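Local coordinates for protein salicylate 5-hydroxylase, large oxygenase component (Ralstonia sp., PDB 7C8Z) that forms the iron-containing large subunit of a multicomponent oxygenase that hydroxylates salicylate at position 5, giving gentisate, at residues 57-61 against 62-66; 205-208 against 209-212; 390-393 against 394-397. All blocks are in the same frame, centred on the assembly; numbering follows the deposited sequence.

Interaction 1: 57-61 against 62-66; sequences RELER and LFYAN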
loop_
_atom_site.group_PDB
_atom_site.type_symbol
_atom_site.label_atom_id
_atom_site.label_comp_id
_atom_site.label_asym_id
_atom_site.label_seq_id
_atom_site.Cartn_x
_atom_site.Cartn_y
_atom_site.Cartn_z
ATOM N N ARG A 57 -13.384 18.410 -12.949
ATOM C CA ARG A 57 -13.931 19.717 -13.294
ATOM C C ARG A 57 -13.553 20.756 -12.244
ATOM O O ARG A 57 -13.324 21.925 -12.573
ATOM C CB ARG A 57 -15.439 19.629 -13.450
ATOM C CG ARG A 57 -16.039 20.863 -14.099
ATOM C CD ARG A 57 -17.552 20.884 -13.988
ATOM N NE ARG A 57 -18.132 19.628 -14.445
ATOM C CZ ARG A 57 -19.375 19.240 -14.186
ATOM N NH1 ARG A 57 -20.179 20.012 -13.468
ATOM N NH2 ARG A 57 -19.810 18.076 -14.644
ATOM N N GLU A 58 -13.496 20.347 -10.972
ATOM C CA GLU A 58 -13.042 21.246 -9.917
ATOM C C GLU A 58 -11.608 21.685 -10.158
ATOM O O GLU A 58 -11.271 22.856 -9.969
ATOM C CB GLU A 58 -13.167 20.568 -8.552
ATOM C CG GLU A 58 -14.584 20.409 -8.062
ATOM C CD GLU A 58 -14.661 19.631 -6.775
ATOM O OE1 GLU A 58 -13.899 18.655 -6.618
ATOM O OE2 GLU A 58 -15.496 19.989 -5.921
ATOM N N LEU A 59 -10.744 20.749 -10.549
ATOM C CA LEU A 59 -9.371 21.119 -10.875
ATOM C C LEU A 59 -9.331 22.101 -12.039
ATOM O O LEU A 59 -8.596 23.094 -11.999
ATOM C CB LEU A 59 -8.552 19.873 -11.210
ATOM C CG LEU A 59 -8.142 18.909 -10.093
ATOM C CD1 LEU A 59 -7.319 17.770 -10.679
ATOM C CD2 LEU A 59 -7.376 19.623 -8.987
ATOM N N GLU A 60 -10.141 21.857 -13.070
ATOM C CA GLU A 60 -10.123 22.721 -14.250
ATOM C C GLU A 60 -10.620 24.129 -13.934
ATOM O O GLU A 60 -10.047 25.115 -14.413
ATOM C CB GLU A 60 -10.959 22.105 -15.372
ATOM C CG GLU A 60 -10.439 20.769 -15.894
ATOM C CD GLU A 60 -9.478 20.921 -17.064
ATOM O OE1 GLU A 60 -8.673 21.875 -17.062
ATOM O OE2 GLU A 60 -9.532 20.087 -17.992
ATOM N N ARG A 61 -11.680 24.246 -13.124
ATOM C CA ARG A 61 -12.401 25.504 -12.985
ATOM C C ARG A 61 -12.148 26.252 -11.683
ATOM O O ARG A 61 -12.465 27.443 -11.609
ATOM C CB ARG A 61 -13.909 25.259 -13.124
ATOM C CG ARG A 61 -14.311 24.707 -14.482
ATOM C CD ARG A 61 -15.817 24.682 -14.640
ATOM N NE ARG A 61 -16.225 24.148 -15.935
ATOM C CZ ARG A 61 -17.488 23.928 -16.284
ATOM N NH1 ARG A 61 -18.468 24.196 -15.434
ATOM N NH2 ARG A 61 -17.773 23.437 -17.481
ATOM N N LEU A 62 -11.594 25.604 -10.661
ATOM C CA LEU A 62 -11.298 26.267 -9.397
ATOM C C LEU A 62 -9.812 26.387 -9.109
ATOM O O LEU A 62 -9.409 27.310 -8.401
ATOM C CB LEU A 62 -11.969 25.528 -8.231
ATOM C CG LEU A 62 -13.496 25.621 -8.116
ATOM C CD1 LEU A 62 -13.998 27.006 -8.483
ATOM C CD2 LEU A 62 -14.183 24.575 -8.971
ATOM N N PHE A 63 -8.992 25.484 -9.644
ATOM C CA PHE A 63 -7.555 25.487 -9.405
ATOM C C PHE A 63 -6.729 25.933 -10.599
ATOM O O PHE A 63 -5.672 26.538 -10.410
ATOM C CB PHE A 63 -7.086 24.088 -8.986
ATOM C CG PHE A 63 -7.527 23.693 -7.613
ATOM C CD1 PHE A 63 -8.789 23.164 -7.402
ATOM C CD2 PHE A 63 -6.682 23.852 -6.531
ATOM C CE1 PHE A 63 -9.200 22.801 -6.134
ATOM C CE2 PHE A 63 -7.085 23.488 -5.261
ATOM C CZ PHE A 63 -8.347 22.964 -5.061
ATOM N N TYR A 64 -7.176 25.644 -11.818
ATOM C CA TYR A 64 -6.401 25.935 -13.013
ATOM C C TYR A 64 -6.917 27.139 -13.788
ATOM O O TYR A 64 -6.367 27.453 -14.846
ATOM C CB TYR A 64 -6.375 24.709 -13.933
ATOM C CG TYR A 64 -5.835 23.454 -13.284
ATOM C CD1 TYR A 64 -4.926 23.521 -12.236
ATOM C CD2 TYR A 64 -6.229 22.200 -13.726
ATOM C CE1 TYR A 64 -4.429 22.374 -11.642
ATOM C CE2 TYR A 64 -5.734 21.044 -13.141
ATOM C CZ TYR A 64 -4.834 21.136 -12.099
ATOM O OH TYR A 64 -4.345 19.989 -11.515
ATOM N N ALA A 65 -7.948 27.821 -13.293
ATOM C CA ALA A 65 -8.523 28.939 -14.028
ATOM C C ALA A 65 -9.258 29.862 -13.069
ATOM O O ALA A 65 -9.906 29.398 -12.127
ATOM C CB ALA A 65 -9.474 28.450 -15.123
ATOM N N ASN A 66 -9.138 31.167 -13.314
ATOM C CA ASN A 66 -9.917 32.206 -12.641
ATOM C C ASN A 66 -9.659 32.267 -11.140
ATOM O O ASN A 66 -10.464 32.836 -10.396
ATOM C CB ASN A 66 -11.419 32.031 -12.898
ATOM C CG ASN A 66 -11.793 32.267 -14.348
ATOM O OD1 ASN A 66 -12.254 31.356 -15.035
ATOM N ND2 ASN A 66 -11.596 33.497 -14.823
#

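Interaction 2: 205-208 against 209-212; sequences LHYF and DRVF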
loop_
_atom_site.group_PDB
_atom_site.type_symbol
_atom_site.label_atom_id
_atom_site.label_comp_id
_atom_site.label_asym_id
_atom_site.label_seq_id
_atom_site.Cartn_x
_atom_site.Cartn_y
_atom_site.Cartn_z
ATOM N N LEU A 205 -9.368 41.166 2.087
ATOM C CA LEU A 205 -8.004 41.672 1.963
ATOM C C LEU A 205 -7.594 42.450 3.208
ATOM O O LEU A 205 -6.401 42.492 3.540
ATOM C CB LEU A 205 -7.842 42.529 0.704
ATOM C CG LEU A 205 -6.390 42.982 0.513
ATOM C CD1 LEU A 205 -5.661 42.073 -0.463
ATOM C CD2 LEU A 205 -6.290 44.436 0.069
ATOM N N HIS A 206 -8.558 43.039 3.928
ATOM C CA HIS A 206 -8.204 43.681 5.186
ATOM C C HIS A 206 -7.598 42.677 6.167
ATOM O O HIS A 206 -6.580 42.960 6.805
ATOM C CB HIS A 206 -9.418 44.343 5.816
ATOM C CG HIS A 206 -9.221 44.656 7.269
ATOM N ND1 HIS A 206 -8.501 45.748 7.702
ATOM C CD2 HIS A 206 -9.618 44.002 8.388
ATOM C CE1 HIS A 206 -8.479 45.766 9.023
ATOM N NE2 HIS A 206 -9.148 44.717 9.465
ATOM N N TYR A 207 -8.190 41.488 6.286
ATOM C CA TYR A 207 -7.659 40.513 7.234
ATOM C C TYR A 207 -6.394 39.842 6.707
ATOM O O TYR A 207 -5.468 39.549 7.484
ATOM C CB TYR A 207 -8.748 39.497 7.575
ATOM C CG TYR A 207 -9.911 40.165 8.273
ATOM C CD1 TYR A 207 -9.819 40.542 9.605
ATOM C CD2 TYR A 207 -11.081 40.465 7.587
ATOM C CE1 TYR A 207 -10.868 41.172 10.241
ATOM C CE2 TYR A 207 -12.135 41.096 8.217
ATOM C CZ TYR A 207 -12.023 41.448 9.544
ATOM O OH TYR A 207 -13.070 42.077 10.179
ATOM N N PHE A 208 -6.339 39.596 5.394
ATOM C CA PHE A 208 -5.105 39.143 4.760
ATOM C C PHE A 208 -3.944 40.052 5.138
ATOM O O PHE A 208 -2.913 39.592 5.639
ATOM C CB PHE A 208 -5.279 39.094 3.239
ATOM C CG PHE A 208 -4.061 38.588 2.499
ATOM C CD1 PHE A 208 -2.974 39.419 2.255
ATOM C CD2 PHE A 208 -4.008 37.281 2.040
ATOM C CE1 PHE A 208 -1.856 38.952 1.578
ATOM C CE2 PHE A 208 -2.897 36.810 1.360
ATOM C CZ PHE A 208 -1.820 37.647 1.129
ATOM N N ASP A 209 -4.095 41.356 4.883
ATOM C CA ASP A 209 -3.057 42.317 5.241
ATOM C C ASP A 209 -2.889 42.428 6.749
ATOM O O ASP A 209 -1.809 42.783 7.228
ATOM C CB ASP A 209 -3.387 43.678 4.634
ATOM C CG ASP A 209 -3.490 43.630 3.121
ATOM O OD1 ASP A 209 -2.908 42.707 2.509
ATOM O OD2 ASP A 209 -4.151 44.511 2.537
ATOM N N ARG A 210 -3.938 42.120 7.508
ATOM C CA ARG A 210 -3.842 42.143 8.958
ATOM C C ARG A 210 -2.821 41.128 9.451
ATOM O O ARG A 210 -2.029 41.423 10.358
ATOM C CB ARG A 210 -5.216 41.870 9.567
ATOM C CG ARG A 210 -5.177 41.652 11.049
ATOM C CD ARG A 210 -6.429 40.968 11.539
ATOM N NE ARG A 210 -6.408 40.834 12.988
ATOM C CZ ARG A 210 -6.142 39.700 13.626
ATOM N NH1 ARG A 210 -5.882 38.601 12.936
ATOM N NH2 ARG A 210 -6.140 39.666 14.951
ATOM N N VAL A 211 -2.801 39.935 8.850
ATOM C CA VAL A 211 -1.763 38.973 9.210
ATOM C C VAL A 211 -0.449 39.321 8.519
ATOM O O VAL A 211 0.600 39.425 9.164
ATOM C CB VAL A 211 -2.227 37.544 8.870
ATOM C CG1 VAL A 211 -1.034 36.627 8.730
ATOM C CG2 VAL A 211 -3.158 37.016 9.946
ATOM N N PHE A 212 -0.486 39.506 7.199
ATOM C CA PHE A 212 0.697 39.872 6.420
ATOM C C PHE A 212 0.759 41.395 6.321
ATOM O O PHE A 212 0.390 42.001 5.314
ATOM C CB PHE A 212 0.650 39.222 5.045
ATOM C CG PHE A 212 0.489 37.729 5.083
ATOM C CD1 PHE A 212 1.534 36.915 5.492
ATOM C CD2 PHE A 212 -0.704 37.139 4.699
ATOM C CE1 PHE A 212 1.389 35.540 5.522
ATOM C CE2 PHE A 212 -0.856 35.762 4.724
ATOM C CZ PHE A 212 0.189 34.964 5.138
#

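Interaction 3: 390-393 against 394-397; sequences GEVI and EWSQ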
loop_
_atom_site.group_PDB
_atom_site.type_symbol
_atom_site.label_atom_id
_atom_site.label_comp_id
_atom_site.label_asym_id
_atom_site.label_seq_id
_atom_site.Cartn_x
_atom_site.Cartn_y
_atom_site.Cartn_z
ATOM N N GLY A 390 -8.858 16.619 10.934
ATOM C CA GLY A 390 -8.570 15.566 9.977
ATOM C C GLY A 390 -9.389 14.315 10.232
ATOM O O GLY A 390 -9.874 13.674 9.290
ATOM N N GLU A 391 -9.571 13.956 11.508
ATOM C CA GLU A 391 -10.351 12.757 11.807
ATOM C C GLU A 391 -11.779 12.883 11.278
ATOM O O GLU A 391 -12.267 12.004 10.552
ATOM C CB GLU A 391 -10.351 12.484 13.311
ATOM C CG GLU A 391 -8.963 12.296 13.938
ATOM C CD GLU A 391 -8.314 10.952 13.635
ATOM O OE1 GLU A 391 -8.472 10.425 12.511
ATOM O OE2 GLU A 391 -7.639 10.417 14.539
ATOM N N VAL A 392 -12.455 13.991 11.602
ATOM C CA VAL A 392 -13.854 14.130 11.202
ATOM C C VAL A 392 -13.968 14.298 9.695
ATOM O O VAL A 392 -14.966 13.880 9.097
ATOM C CB VAL A 392 -14.564 15.279 11.953
ATOM C CG1 VAL A 392 -14.456 15.077 13.452
ATOM C CG2 VAL A 392 -14.027 16.651 11.534
ATOM N N ILE A 393 -12.958 14.886 9.046
ATOM C CA ILE A 393 -13.008 15.014 7.593
ATOM C C ILE A 393 -12.929 13.638 6.938
ATOM O O ILE A 393 -13.704 13.316 6.024
ATOM C CB ILE A 393 -11.897 15.963 7.109
ATOM C CG1 ILE A 393 -12.287 17.405 7.429
ATOM C CG2 ILE A 393 -11.636 15.798 5.615
ATOM C CD1 ILE A 393 -11.279 18.416 6.982
ATOM N N GLU A 394 -12.016 12.790 7.419
ATOM C CA GLU A 394 -11.942 11.428 6.897
ATOM C C GLU A 394 -13.254 10.681 7.121
ATOM O O GLU A 394 -13.780 10.036 6.204
ATOM C CB GLU A 394 -10.779 10.678 7.549
ATOM C CG GLU A 394 -10.580 9.275 7.008
ATOM C CD GLU A 394 -9.301 8.627 7.505
ATOM O OE1 GLU A 394 -8.660 9.192 8.416
ATOM O OE2 GLU A 394 -8.937 7.552 6.978
ATOM N N TRP A 395 -13.812 10.779 8.334
ATOM C CA TRP A 395 -15.025 10.022 8.643
ATOM C C TRP A 395 -16.213 10.523 7.826
ATOM O O TRP A 395 -17.064 9.730 7.399
ATOM C CB TRP A 395 -15.318 10.085 10.145
ATOM C CG TRP A 395 -14.150 9.658 11.000
ATOM C CD1 TRP A 395 -13.063 8.938 10.599
ATOM C CD2 TRP A 395 -13.951 9.936 12.393
ATOM N NE1 TRP A 395 -12.203 8.750 11.651
ATOM C CE2 TRP A 395 -12.722 9.357 12.764
ATOM C CE3 TRP A 395 -14.689 10.619 13.361
ATOM C CZ2 TRP A 395 -12.221 9.431 14.064
ATOM C CZ3 TRP A 395 -14.187 10.695 14.650
ATOM C CH2 TRP A 395 -12.969 10.104 14.989
ATOM N N SER A 396 -16.277 11.833 7.580
ATOM C CA SER A 396 -17.316 12.372 6.715
ATOM C C SER A 396 -17.178 11.837 5.297
ATOM O O SER A 396 -18.180 11.506 4.652
ATOM C CB SER A 396 -17.247 13.895 6.724
ATOM O OG SER A 396 -17.370 14.385 8.045
ATOM N N GLN A 397 -15.943 11.746 4.793
ATOM C CA GLN A 397 -15.750 11.174 3.463
ATOM C C GLN A 397 -16.227 9.727 3.414
ATOM O O GLN A 397 -16.846 9.300 2.428
ATOM C CB GLN A 397 -14.284 11.266 3.052
ATOM C CG GLN A 397 -14.015 10.730 1.653
ATOM C CD GLN A 397 -14.743 11.505 0.573
ATOM O OE1 GLN A 397 -14.928 12.719 0.676
ATOM N NE2 GLN A 397 -15.159 10.804 -0.475
#

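Interaction 1: 57-61 against 62-66
Leu59 and Tyr64 lie alongside each other toward the C-terminal end of helix 52-63, their side chains pointing the same way. Leu59 can be followed outward along the phenol: its CB rests 3.6 Å from Tyr64 CE2, CG drifts toward the hydroxyl, and CD1 ends 3.8 Å from Tyr64 OH. Its other methyl, CD2, comes within 4.1 Å of Phe63 CD1; a branched leucine suits this place because its two methyls can serve two rings. The Leu59 carbonyl oxygen sits over one face of the tyrosine ring, near its rim. The placing goes with a wider, pi-type turn at residues 59-61: Leu62 N bonds Glu58 O at 2.9 Å, but Tyr64 N makes a weak bond to Leu59 O, five residues back, while Phe63 N is shared weakly between Glu58 O and Leu59 O. Glu58 can be buried because its carboxylate is satisfied by Lys232 and the indole N-H groups of Trp231 and Trp436. Tyr64 OH bonds Glu90 N, and the Glu60 carboxylate takes backbone N-H groups of Val29 and Phe30 of the second subunit. Leu62 packs on helix 427-440, whereas Leu59 and Phe63 lean on Pro346 of strand 338-346.

Interaction 2: 205-208 against 209-212
The C-terminal turns of helix 196-211 carry this contact, with Phe208 and Phe212 packed against each other one turn apart at the point where the chain leaves helical geometry. Phe212 CD2 stands over the centre of the Phe208 ring, 3.8 Å from its CZ; the two planes are inclined at 48°, an oblique pairing of rings that suits a buried, apolar flank. The same turn is closed by Phe212 N bonding Phe208 O at 2.9 Å, nearly straight at 166°. Asp209 N reaches Leu205 O in the same i-to-i+4 pattern. On the Asp209 side chain, CG lies beside its own backbone N (chi1 -59°), which folds the carboxylate back along the helix: OD2 comes 3.3 Å from Leu205 CD2, and OD1 meets the edge of the Phe208 ring in its plane, 3.3 Å from CD1. A carboxylate at a ring edge faces the slightly positive C-H rim, and OD1 is also paired with Arg181. Arg210, extended, passes the edge of the Tyr207 ring with CD 3.9 Å from CD1 and bonds Gln334 beyond. The helix is wedged between two sheets: Tyr207 lies on strands 321-326 and 274-278, Val211 on 330-335, and Phe208 and Phe212 both reach Ala184 of strand 184-188.

Interaction 3: 390-393 against 394-397
Trp395 lies across the preceding turn of helix 387-402, its indole facing the backbone carbonyl and CB of Glu391. This helix carries the iron ligand Asp389 in its first turn, and the Val392 side chain lies about 7 Å from the bound iron. With Trp395 CG placed beside the backbone N (chi1 -54°), the indole presents a face to the helix. Glu391 O stands over that face toward the rim, 3.0 Å from Trp395 CG, while also accepting the Trp395 N-H at 3.0 Å in the carbonyl plane. Glu391 CB adds a CH-pi contact, 4.0 Å from the centroid of the six-membered ring, and Arg119 of the third subunit makes a cation-pi contact with the same indole. The glutamate chain then bends at chi2 (-75°), so that its carboxylate swings past the indole with the planes 30° apart. On the neighbouring flank Ser396 OG donates to Val392 O at 2.7 Å. Its N-H reaches the same oxygen at 2.9 Å, the two donors coming from opposite faces of the carbonyl plane. A small hydroxyl suits this buried place, as its polarity is met within the helix. Glu394 brings its carboxylate near that of Glu391, OE1 to OE1 at 4.3 Å. The two like charges would probably raise each other's proton affinity, an effect that weak contacts to the chain of another protein may ease.

Overall arrangement
All three are local contacts, in series along the chain and not touching: nearest atoms are about 9 Å apart between interactions 1 and 3, and about 20 Å between 2 and 3. Only interaction 3 lies wholly within a helix; interactions 1 and 2 run over a helix's C-terminal end. Interaction 2 is a buried contact that no other chain touches, and its largely aromatic chemistry, with a paired aspartate and arginine beside it, fits a helix sandwiched between the Rieske-side and catalytic sheets. Interaction 1 is partly buried, mixing a hydrophobic flank with charged residues that reach the C-terminal helix and the second subunit. Interaction 3, buried between helix 232-238 and neighbouring chains, relies on carboxylates, a hydroxyl and an indole.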